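Local coordinates for protein glutathione S-transferase (Acinetobacter baumannii, PDB 4MP4) that probably catalyses the conjugation of glutathione to electrophilic substrates, as a homodimeric enzyme with the glutathione S-transferase fold, at residues 102-105 with 106-109; 111-114 with 115-118; 119-122 with 123-126; 194-198 with 199-203. All coordinates share one frame; numbering follows the deposited sequence.

Interaction 1 (102-105 with 106-109)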
loop_
_atom_site.group_PDB
_atom_site.type_symbol
_atom_site.label_atom_id
_atom_site.label_comp_id
_atom_site.label_asym_id
_atom_site.label_seq_id
_atom_site.Cartn_x
_atom_site.Cartn_y
_atom_site.Cartn_z
ATOM N N ARG A 102 9.201 4.189 2.939
ATOM C CA ARG A 102 7.776 4.003 2.643
ATOM C C ARG A 102 7.553 3.628 1.188
ATOM O O ARG A 102 6.647 2.870 0.866
ATOM C CB ARG A 102 6.974 5.258 2.989
ATOM C CG ARG A 102 6.806 5.477 4.492
ATOM C CD ARG A 102 5.870 6.636 4.777
ATOM N NE ARG A 102 5.751 6.889 6.207
ATOM C CZ ARG A 102 6.090 8.026 6.802
ATOM N NH1 ARG A 102 6.552 9.045 6.092
ATOM N NH2 ARG A 102 5.943 8.155 8.108
ATOM N N GLN A 103 8.396 4.147 0.304
ATOM C CA GLN A 103 8.265 3.837 -1.110
ATOM C C GLN A 103 8.581 2.366 -1.430
ATOM O O GLN A 103 7.817 1.691 -2.137
ATOM C CB GLN A 103 9.126 4.778 -1.933
ATOM C CG GLN A 103 9.422 4.306 -3.339
ATOM C CD GLN A 103 10.524 5.144 -3.970
ATOM O OE1 GLN A 103 10.637 6.328 -3.693
ATOM N NE2 GLN A 103 11.346 4.529 -4.797
ATOM N N ILE A 104 9.707 1.885 -0.909
ATOM C CA ILE A 104 10.109 0.492 -1.080
ATOM C C ILE A 104 9.072 -0.466 -0.478
ATOM O O ILE A 104 8.681 -1.453 -1.114
ATOM C CB ILE A 104 11.527 0.232 -0.500
ATOM C CG1 ILE A 104 12.533 1.169 -1.164
ATOM C CG2 ILE A 104 11.932 -1.206 -0.704
ATOM C CD1 ILE A 104 12.441 1.182 -2.740
ATOM N N GLN A 105 8.614 -0.147 0.729
ATOM C CA GLN A 105 7.506 -0.853 1.372
ATOM C C GLN A 105 6.215 -0.892 0.519
ATOM O O GLN A 105 5.557 -1.933 0.434
ATOM C CB GLN A 105 7.207 -0.221 2.730
ATOM C CG GLN A 105 6.190 -0.969 3.550
ATOM C CD GLN A 105 5.974 -0.332 4.911
ATOM O OE1 GLN A 105 5.374 0.736 5.021
ATOM N NE2 GLN A 105 6.467 -0.982 5.952
ATOM N N ALA A 106 5.843 0.227 -0.091
ATOM C CA ALA A 106 4.615 0.251 -0.861
ATOM C C ALA A 106 4.786 -0.614 -2.101
ATOM O O ALA A 106 3.898 -1.386 -2.498
ATOM C CB ALA A 106 4.221 1.672 -1.218
ATOM N N TRP A 107 5.973 -0.512 -2.670
ATOM C CA TRP A 107 6.341 -1.215 -3.878
ATOM C C TRP A 107 6.367 -2.734 -3.682
ATOM O O TRP A 107 5.804 -3.483 -4.494
ATOM C CB TRP A 107 7.689 -0.680 -4.348
ATOM C CG TRP A 107 8.253 -1.432 -5.465
ATOM C CD1 TRP A 107 7.775 -1.500 -6.745
ATOM C CD2 TRP A 107 9.426 -2.249 -5.425
ATOM N NE1 TRP A 107 8.593 -2.310 -7.509
ATOM C CE2 TRP A 107 9.602 -2.778 -6.719
ATOM C CE3 TRP A 107 10.325 -2.584 -4.417
ATOM C CZ2 TRP A 107 10.663 -3.622 -7.022
ATOM C CZ3 TRP A 107 11.369 -3.424 -4.722
ATOM C CH2 TRP A 107 11.528 -3.936 -6.016
ATOM N N LEU A 108 7.008 -3.187 -2.604
ATOM C CA LEU A 108 6.974 -4.602 -2.221
ATOM C C LEU A 108 5.554 -5.120 -2.020
ATOM O O LEU A 108 5.254 -6.258 -2.373
ATOM C CB LEU A 108 7.765 -4.848 -0.923
ATOM C CG LEU A 108 9.267 -4.591 -0.965
ATOM C CD1 LEU A 108 9.862 -4.628 0.438
ATOM C CD2 LEU A 108 9.936 -5.598 -1.907
ATOM N N ARG A 109 4.687 -4.302 -1.425
ATOM C CA ARG A 109 3.301 -4.713 -1.153
ATOM C C ARG A 109 2.468 -4.891 -2.418
ATOM O O ARG A 109 1.700 -5.842 -2.516
ATOM C CB ARG A 109 2.597 -3.710 -0.234
ATOM C CG ARG A 109 1.081 -3.927 -0.092
ATOM C CD ARG A 109 0.769 -5.083 0.833
ATOM N NE ARG A 109 -0.640 -5.486 0.836
ATOM C CZ ARG A 109 -1.171 -6.402 0.021
ATOM N NH1 ARG A 109 -0.432 -7.001 -0.918
ATOM N NH2 ARG A 109 -2.456 -6.709 0.129
#
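The carbonyl oxygen of Ile104 receives the N-H of Leu108, with Leu108 N 2.8 Å from Ile104 O and an N-H...O angle of 172°. It is the shortest and straightest of four successive i to i+4 bonds; those from Ala106, Trp107 and Arg109 back to Arg102, Gln103 and Gln105 are more bent. Leu108 also packs its own side chain over this oxygen: CG turns back beside the backbone N (chi1 -64°), which brings Leu108 CG to 3.2 Å from Ile104 O. The methyl Leu108 CD1 goes on to meet Ile104 CG2 at 4.2 Å. Ile104 CG2 serves a second neighbour, the CE3 corner of the Trp107 indole at 4.3 Å, while Ile104 O lies at the indole edge, near its plane. The indole NE1 is bonded to Asp111, just beyond the helix end. Ile104, Trp107 and Leu108 thus make one apolar ridge, covered by helices 135-151 and 165-178. Gln105 NE2 bonds to Glu169 of helix 165-178 and to Tyr91, and Gln105 also touches helix 74-84, while Arg102 and Gln103 reach the second subunit, where Arg102 is paired with Glu83 and Gln103 with the backbone of Ser72. The arrangement is that of a regular alpha-helix, here the first helix of the all-helical C-terminal domain of the glutathione S-transferase fold, meeting the domain core, the N-terminal domain and the dimer interface.

Interaction 2 (111-114 with 115-118)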
loop_
_atom_site.group_PDB
_atom_site.type_symbol
_atom_site.label_atom_id
_atom_site.label_comp_id
_atom_site.label_asym_id
_atom_site.label_seq_id
_atom_site.Cartn_x
_atom_site.Cartn_y
_atom_site.Cartn_z
ATOM N N ASP A 111 3.582 -4.074 -6.095
ATOM C CA ASP A 111 4.206 -4.517 -7.334
ATOM C C ASP A 111 4.721 -5.948 -7.150
ATOM O O ASP A 111 4.416 -6.598 -6.141
ATOM C CB ASP A 111 5.322 -3.560 -7.736
ATOM C CG ASP A 111 5.866 -3.839 -9.126
ATOM O OD1 ASP A 111 5.196 -4.561 -9.903
ATOM O OD2 ASP A 111 6.970 -3.343 -9.440
ATOM N N LEU A 112 5.482 -6.438 -8.126
ATOM C CA LEU A 112 6.078 -7.771 -8.081
ATOM C C LEU A 112 4.998 -8.837 -7.995
ATOM O O LEU A 112 5.214 -9.886 -7.420
ATOM C CB LEU A 112 7.074 -7.886 -6.915
ATOM C CG LEU A 112 8.157 -6.805 -6.905
ATOM C CD1 LEU A 112 9.138 -6.986 -5.734
ATOM C CD2 LEU A 112 8.906 -6.820 -8.216
ATOM N N VAL A 113 3.834 -8.546 -8.565
ATOM C CA VAL A 113 2.678 -9.442 -8.506
ATOM C C VAL A 113 3.005 -10.865 -8.965
ATOM O O VAL A 113 2.611 -11.840 -8.316
ATOM C CB VAL A 113 1.472 -8.886 -9.346
ATOM C CG1 VAL A 113 0.240 -9.781 -9.221
ATOM C CG2 VAL A 113 1.120 -7.471 -8.924
ATOM N N ALA A 114 3.720 -10.995 -10.076
ATOM C CA ALA A 114 4.042 -12.327 -10.582
ATOM C C ALA A 114 4.874 -13.132 -9.575
ATOM O O ALA A 114 4.634 -14.331 -9.357
ATOM C CB ALA A 114 4.742 -12.237 -11.918
ATOM N N LEU A 115 5.831 -12.451 -8.951
ATOM C CA LEU A 115 6.725 -13.063 -7.970
ATOM C C LEU A 115 5.986 -13.578 -6.735
ATOM O O LEU A 115 6.176 -14.733 -6.313
ATOM C CB LEU A 115 7.803 -12.064 -7.558
ATOM C CG LEU A 115 8.859 -12.538 -6.568
ATOM C CD1 LEU A 115 9.505 -13.820 -7.074
ATOM C CD2 LEU A 115 9.895 -11.434 -6.337
ATOM N N ARG A 116 5.143 -12.726 -6.159
ATOM C CA ARG A 116 4.335 -13.116 -5.005
ATOM C C ARG A 116 3.398 -14.273 -5.346
ATOM O O ARG A 116 3.229 -15.197 -4.560
ATOM C CB ARG A 116 3.557 -11.921 -4.454
ATOM C CG ARG A 116 4.446 -10.906 -3.743
ATOM C CD ARG A 116 3.646 -9.753 -3.143
ATOM N NE ARG A 116 3.202 -8.804 -4.160
ATOM C CZ ARG A 116 1.936 -8.426 -4.339
ATOM N NH1 ARG A 116 1.638 -7.564 -5.296
ATOM N NH2 ARG A 116 0.967 -8.901 -3.562
ATOM N N THR A 117 2.809 -14.229 -6.531
ATOM C CA THR A 117 1.897 -15.279 -6.968
ATOM C C THR A 117 2.623 -16.612 -7.213
ATOM O O THR A 117 2.136 -17.659 -6.818
ATOM C CB THR A 117 1.167 -14.861 -8.257
ATOM O OG1 THR A 117 0.423 -13.669 -8.015
ATOM C CG2 THR A 117 0.220 -15.935 -8.712
ATOM N N GLU A 118 3.789 -16.561 -7.850
ATOM C CA GLU A 118 4.475 -17.773 -8.297
ATOM C C GLU A 118 5.416 -18.320 -7.232
ATOM O O GLU A 118 5.921 -19.439 -7.348
ATOM C CB GLU A 118 5.241 -17.501 -9.614
ATOM C CG GLU A 118 4.311 -17.187 -10.815
ATOM C CD GLU A 118 5.043 -16.744 -12.086
ATOM O OE1 GLU A 118 6.129 -17.276 -12.398
ATOM O OE2 GLU A 118 4.519 -15.852 -12.784
#
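Arg116 reaches back to Asp111 and grips its carbonyl oxygen side-on with two nitrogens, NH1 at 3.1 Å and NE at 3.2 Å from Asp111 O. The oxygen lies in the guanidinium plane, at its edge; NE arrives almost in line with the carbonyl bond, whereas NH1 stands above the carbonyl plane, 46° out of it. A bend at chi3 (-76°) folds the arginine back over the start of helix 113-118, and Val113 CG2 rests 3.7 Å from Arg116 NH1. Two bonds to one atom fix the rotation of the guanidinium group and tie the residue just after helix 95-110 to the first turn of the next. A second doubly held oxygen follows at Val113. Thr117 OG1 donates to Val113 O at 2.9 Å and Thr117 N at 3.0 Å, from opposite faces of the carbonyl plane; the hydroxyl can do this because OG1 lies beside its own backbone N (chi1 -60°). Arg116 N and Glu118 N complete the helical pattern by bonding to Leu112 and Ala114. Glu118 also folds back, OE2 coming 3.7 Å from Ala114 CB, but its carboxylate is held by Ser134. Farther out, the Asp111 carboxylate is fixed by a salt bridge from OD2 to Lys143. Leu112 and Leu115, in CB-to-CB contact at 4.3 Å, form the inward side of this short helix, packed against Met173 and Leu177 of helix 165-178 and Ala140 and Leu144 of helix 135-151.

Interaction 3 (119-122 with 123-126)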
loop_
_atom_site.group_PDB
_atom_site.type_symbol
_atom_site.label_atom_id
_atom_site.label_comp_id
_atom_site.label_asym_id
_atom_site.label_seq_id
_atom_site.Cartn_x
_atom_site.Cartn_y
_atom_site.Cartn_z
ATOM N N ARG A 119 5.676 -17.512 -6.208
ATOM C CA ARG A 119 6.521 -17.939 -5.107
ATOM C C ARG A 119 5.885 -17.505 -3.800
ATOM O O ARG A 119 6.379 -16.583 -3.139
ATOM C CB ARG A 119 7.933 -17.351 -5.232
ATOM C CG ARG A 119 8.720 -17.804 -6.470
ATOM C CD ARG A 119 9.152 -19.265 -6.338
ATOM N NE ARG A 119 10.020 -19.709 -7.424
ATOM C CZ ARG A 119 9.605 -20.414 -8.475
ATOM N NH1 ARG A 119 8.325 -20.749 -8.596
ATOM N NH2 ARG A 119 10.475 -20.781 -9.409
ATOM N N PRO A 120 4.774 -18.164 -3.422
ATOM C CA PRO A 120 4.072 -17.788 -2.186
ATOM C C PRO A 120 4.927 -18.152 -0.979
ATOM O O PRO A 120 5.892 -18.907 -1.147
ATOM C CB PRO A 120 2.781 -18.621 -2.243
ATOM C CG PRO A 120 3.134 -19.800 -3.096
ATOM C CD PRO A 120 4.126 -19.291 -4.119
ATOM N N THR A 121 4.606 -17.639 0.206
ATOM C CA THR A 121 5.452 -17.904 1.380
ATOM C C THR A 121 5.555 -19.392 1.768
ATOM O O THR A 121 6.422 -19.777 2.541
ATOM C CB THR A 121 4.996 -17.119 2.580
ATOM O OG1 THR A 121 3.617 -17.417 2.832
ATOM C CG2 THR A 121 5.178 -15.620 2.335
ATOM N N ASP A 122 4.664 -20.208 1.222
ATOM C CA ASP A 122 4.737 -21.665 1.292
ATOM C C ASP A 122 6.134 -22.176 0.908
ATOM O O ASP A 122 6.636 -23.131 1.498
ATOM C CB ASP A 122 3.687 -22.278 0.342
ATOM C CG ASP A 122 2.292 -21.749 0.598
ATOM O OD1 ASP A 122 2.008 -20.570 0.274
ATOM O OD2 ASP A 122 1.460 -22.517 1.126
ATOM N N VAL A 123 6.761 -21.543 -0.085
ATOM C CA VAL A 123 8.091 -21.970 -0.525
ATOM C C VAL A 123 9.182 -21.701 0.521
ATOM O O VAL A 123 10.160 -22.461 0.614
ATOM C CB VAL A 123 8.475 -21.394 -1.913
ATOM C CG1 VAL A 123 7.306 -21.547 -2.875
ATOM C CG2 VAL A 123 8.910 -19.942 -1.821
ATOM N N ILE A 124 8.989 -20.660 1.335
ATOM C CA ILE A 124 9.906 -20.345 2.434
ATOM C C ILE A 124 9.710 -21.283 3.628
ATOM O O ILE A 124 10.676 -21.717 4.251
ATOM C CB ILE A 124 9.730 -18.877 2.927
ATOM C CG1 ILE A 124 10.010 -17.885 1.798
ATOM C CG2 ILE A 124 10.593 -18.592 4.162
ATOM C CD1 ILE A 124 9.586 -16.471 2.127
ATOM N N PHE A 125 8.459 -21.607 3.935
ATOM C CA PHE A 125 8.149 -22.307 5.185
ATOM C C PHE A 125 7.803 -23.791 5.048
ATOM O O PHE A 125 7.828 -24.519 6.033
ATOM C CB PHE A 125 7.001 -21.599 5.926
ATOM C CG PHE A 125 7.302 -20.167 6.310
ATOM C CD1 PHE A 125 8.310 -19.872 7.212
ATOM C CD2 PHE A 125 6.559 -19.119 5.782
ATOM C CE1 PHE A 125 8.582 -18.547 7.573
ATOM C CE2 PHE A 125 6.822 -17.799 6.140
ATOM C CZ PHE A 125 7.824 -17.515 7.041
ATOM N N ILE A 126 7.463 -24.250 3.847
ATOM C CA ILE A 126 7.000 -25.632 3.695
ATOM C C ILE A 126 7.829 -26.464 2.695
ATOM O O ILE A 126 8.466 -27.430 3.067
ATOM C CB ILE A 126 5.497 -25.661 3.378
ATOM C CG1 ILE A 126 4.758 -24.815 4.426
ATOM C CG2 ILE A 126 4.990 -27.067 3.412
ATOM C CD1 ILE A 126 3.286 -24.659 4.218
#
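The Phe125 ring is touched by Thr121 at one side, where Thr121 CB lies 4.1 Å from Phe125 CE2 and Thr121 O approaches the ring obliquely, 3.3 Å from Phe125 CD2. One ring face is covered over its centre by the methyl CG2 of Ile124, next in sequence, 3.9 Å above the plane. These residues belong to a single-turn helix, 122-125, entered through a beta turn in which Val123 N bonds to Pro120 O at 3.0 Å. Within the turn, Thr121 O takes a sound bond from Phe125 N and a weak one from Ile124 N. Phe125 CG sits beside its own backbone N (chi1 -61°), which lays the ring back along Thr121. Leu205 and Arg208 of helix 199-215 also touch the ring, and a sulfate ion, probably from the crystallisation liquor, is bound about 4 Å from the Phe125 side chain. The Val123 and Pro120 side chains cross at about a right angle, Val123 CG1 being 4.1 Å from Pro120 CD. The polar ends of Arg119 and Thr121 find partners outside the turn: the Arg119 guanidinium forms a salt bridge with Asp182, and the Thr121 hydroxyl bonds to the carbonyl of Leu17 in the N-terminal domain, joining the two domains of the fold. The turn closes where Ile126 N meets Asp122 O at 2.7 Å, and the two side chains run alongside each other, Ile126 CD1 resting 4.2 Å from Asp122 OD2.

Interaction 4 (194-198 with 199-203)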
loop_
_atom_site.group_PDB
_atom_site.type_symbol
_atom_site.label_atom_id
_atom_site.label_comp_id
_atom_site.label_asym_id
_atom_site.label_seq_id
_atom_site.Cartn_x
_atom_site.Cartn_y
_atom_site.Cartn_z
ATOM N N GLN A 194 21.504 -12.685 6.660
ATOM C CA GLN A 194 21.783 -11.894 7.832
ATOM C C GLN A 194 20.498 -11.273 8.372
ATOM O O GLN A 194 20.258 -11.274 9.580
ATOM C CB GLN A 194 22.821 -10.821 7.519
ATOM C CG GLN A 194 22.897 -9.771 8.596
ATOM C CD GLN A 194 24.030 -8.787 8.395
ATOM O OE1 GLN A 194 24.170 -7.836 9.163
ATOM N NE2 GLN A 194 24.850 -9.011 7.368
ATOM N N GLN A 195 19.662 -10.753 7.484
ATOM C CA GLN A 195 18.399 -10.190 7.935
ATOM C C GLN A 195 17.535 -11.233 8.643
ATOM O O GLN A 195 16.840 -10.922 9.605
ATOM C CB GLN A 195 17.643 -9.522 6.781
ATOM C CG GLN A 195 18.365 -8.274 6.238
ATOM C CD GLN A 195 18.774 -7.297 7.348
ATOM O OE1 GLN A 195 18.056 -7.132 8.331
ATOM N NE2 GLN A 195 19.924 -6.649 7.186
ATOM N N TRP A 196 17.610 -12.473 8.167
ATOM C CA TRP A 196 16.816 -13.576 8.707
ATOM C C TRP A 196 17.264 -13.963 10.121
ATOM O O TRP A 196 16.500 -14.564 10.873
ATOM C CB TRP A 196 16.897 -14.790 7.761
ATOM C CG TRP A 196 15.602 -15.504 7.579
ATOM C CD1 TRP A 196 15.337 -16.815 7.869
ATOM C CD2 TRP A 196 14.379 -14.948 7.069
ATOM N NE1 TRP A 196 14.022 -17.109 7.571
ATOM C CE2 TRP A 196 13.410 -15.975 7.072
ATOM C CE3 TRP A 196 14.002 -13.675 6.610
ATOM C CZ2 TRP A 196 12.099 -15.783 6.635
ATOM C CZ3 TRP A 196 12.686 -13.482 6.168
ATOM C CH2 TRP A 196 11.755 -14.525 6.196
ATOM N N GLN A 197 18.502 -13.616 10.473
ATOM C CA GLN A 197 19.075 -13.980 11.771
ATOM C C GLN A 197 18.816 -12.909 12.809
ATOM O O GLN A 197 19.185 -13.058 13.962
ATOM C CB GLN A 197 20.587 -14.234 11.657
ATOM C CG GLN A 197 20.934 -15.427 10.790
ATOM C CD GLN A 197 20.454 -16.744 11.385
ATOM O OE1 GLN A 197 20.492 -16.939 12.609
ATOM N NE2 GLN A 197 20.004 -17.661 10.520
ATOM N N ARG A 198 18.189 -11.819 12.385
ATOM C CA ARG A 198 17.695 -10.810 13.313
ATOM C C ARG A 198 16.804 -11.532 14.332
ATOM O O ARG A 198 15.981 -12.358 13.945
ATOM C CB ARG A 198 16.902 -9.760 12.530
ATOM C CG ARG A 198 16.404 -8.577 13.326
ATOM C CD ARG A 198 17.336 -7.396 13.175
ATOM N NE ARG A 198 16.856 -6.258 13.945
ATOM C CZ ARG A 198 17.602 -5.207 14.270
ATOM N NH1 ARG A 198 18.870 -5.143 13.881
ATOM N NH2 ARG A 198 17.074 -4.219 14.979
ATOM N N PRO A 199 17.006 -11.265 15.635
ATOM C CA PRO A 199 16.269 -11.929 16.715
ATOM C C PRO A 199 14.744 -11.846 16.610
ATOM O O PRO A 199 14.078 -12.851 16.882
ATOM C CB PRO A 199 16.771 -11.206 17.981
ATOM C CG PRO A 199 18.147 -10.801 17.630
ATOM C CD PRO A 199 18.115 -10.445 16.162
ATOM N N SER A 200 14.205 -10.687 16.241
ATOM C CA SER A 200 12.764 -10.528 16.106
ATOM C C SER A 200 12.227 -11.486 15.052
ATOM O O SER A 200 11.120 -12.018 15.180
ATOM C CB SER A 200 12.431 -9.094 15.694
ATOM O OG SER A 200 13.118 -8.760 14.502
ATOM N N VAL A 201 13.019 -11.698 14.006
ATOM C CA VAL A 201 12.637 -12.574 12.919
ATOM C C VAL A 201 12.751 -14.011 13.416
ATOM O O VAL A 201 11.853 -14.830 13.256
ATOM C CB VAL A 201 13.515 -12.320 11.656
ATOM C CG1 VAL A 201 13.243 -13.382 10.570
ATOM C CG2 VAL A 201 13.264 -10.917 11.111
ATOM N N GLN A 202 13.867 -14.298 14.050
ATOM C CA GLN A 202 14.109 -15.601 14.643
ATOM C C GLN A 202 12.953 -15.966 15.588
ATOM O O GLN A 202 12.531 -17.115 15.644
ATOM C CB GLN A 202 15.459 -15.546 15.359
ATOM C CG GLN A 202 16.350 -16.781 15.268
ATOM C CD GLN A 202 16.540 -17.344 13.870
ATOM O OE1 GLN A 202 16.479 -18.556 13.693
ATOM N NE2 GLN A 202 16.783 -16.485 12.883
ATOM N N LYS A 203 12.403 -14.978 16.291
ATOM C CA LYS A 203 11.289 -15.240 17.222
ATOM C C LYS A 203 9.993 -15.628 16.497
ATOM O O LYS A 203 9.241 -16.468 16.989
ATOM C CB LYS A 203 11.064 -14.065 18.192
ATOM C CG LYS A 203 11.998 -14.098 19.405
ATOM C CD LYS A 203 12.083 -12.766 20.172
ATOM C CE LYS A 203 10.927 -12.564 21.150
ATOM N NZ LYS A 203 10.813 -13.626 22.213
HETATM O O HOH W 1 17.211 -19.315 10.695
#
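Gln202 leans back from helix 199-215 over the end of helix 186-196. Its CB lies 3.5 Å from Arg198 O, the carbonyl that also receives Gln202 N in a nearly straight bond (169°) and Val201 N in a weak one. Beyond a bend at chi2 (49°), the amide comes down beside that of Gln197, the two planes 23° apart. Gln202 NE2 is 2.8 Å from Trp196 O, but the angle is too poor for a hydrogen bond. Gln202 OE1 takes a hydrogen from a water at 3.2 Å, and this water has a weak link to Gln197 NE2. Val201 works on the buried side. Its CG1, anti to the backbone N, stands over one face of the Trp196 indole, 4.2 Å from the centroid of the six-membered ring, in a CH-pi contact; CG2 packs 4.1 Å from Arg198 CB. Arg198 is the N-cap residue of helix 199-215, and its CG touches Ser200 OG at 3.5 Å. Arg198 NH2 and Ser200 OG share the carboxylate of Glu30 on helix 19-30, whose Phe22 also meets Val201. The contact therefore has three characters: water-mediated and loosely directed at the two glutamines, apolar between Trp196 and Val201, and charge-paired toward helix 19-30, where Glu30 would be expected to balance the arginine's positive charge.

All four contacts are local and lie in the helical C-terminal domain. Interactions 1 and 2 are built on successive helices that share helices 135-151 and 165-178 as partners, and they touch through Trp107 and Leu112. Interaction 1 is the one with most reach into the second subunit; interaction 2 relies on a side chain gripping the backbone at a helix start. Interaction 3 adjoins it in sequence but trades such grips for a turn and a ring contact. It meets interaction 4 where Ile124 packs on Trp196. Interactions 1, 3 and 4 also face the N-terminal domain, through helix 74-84, Leu17 and helix 19-30 respectively. Interaction 1 is the most buried; the others each include exposed residues.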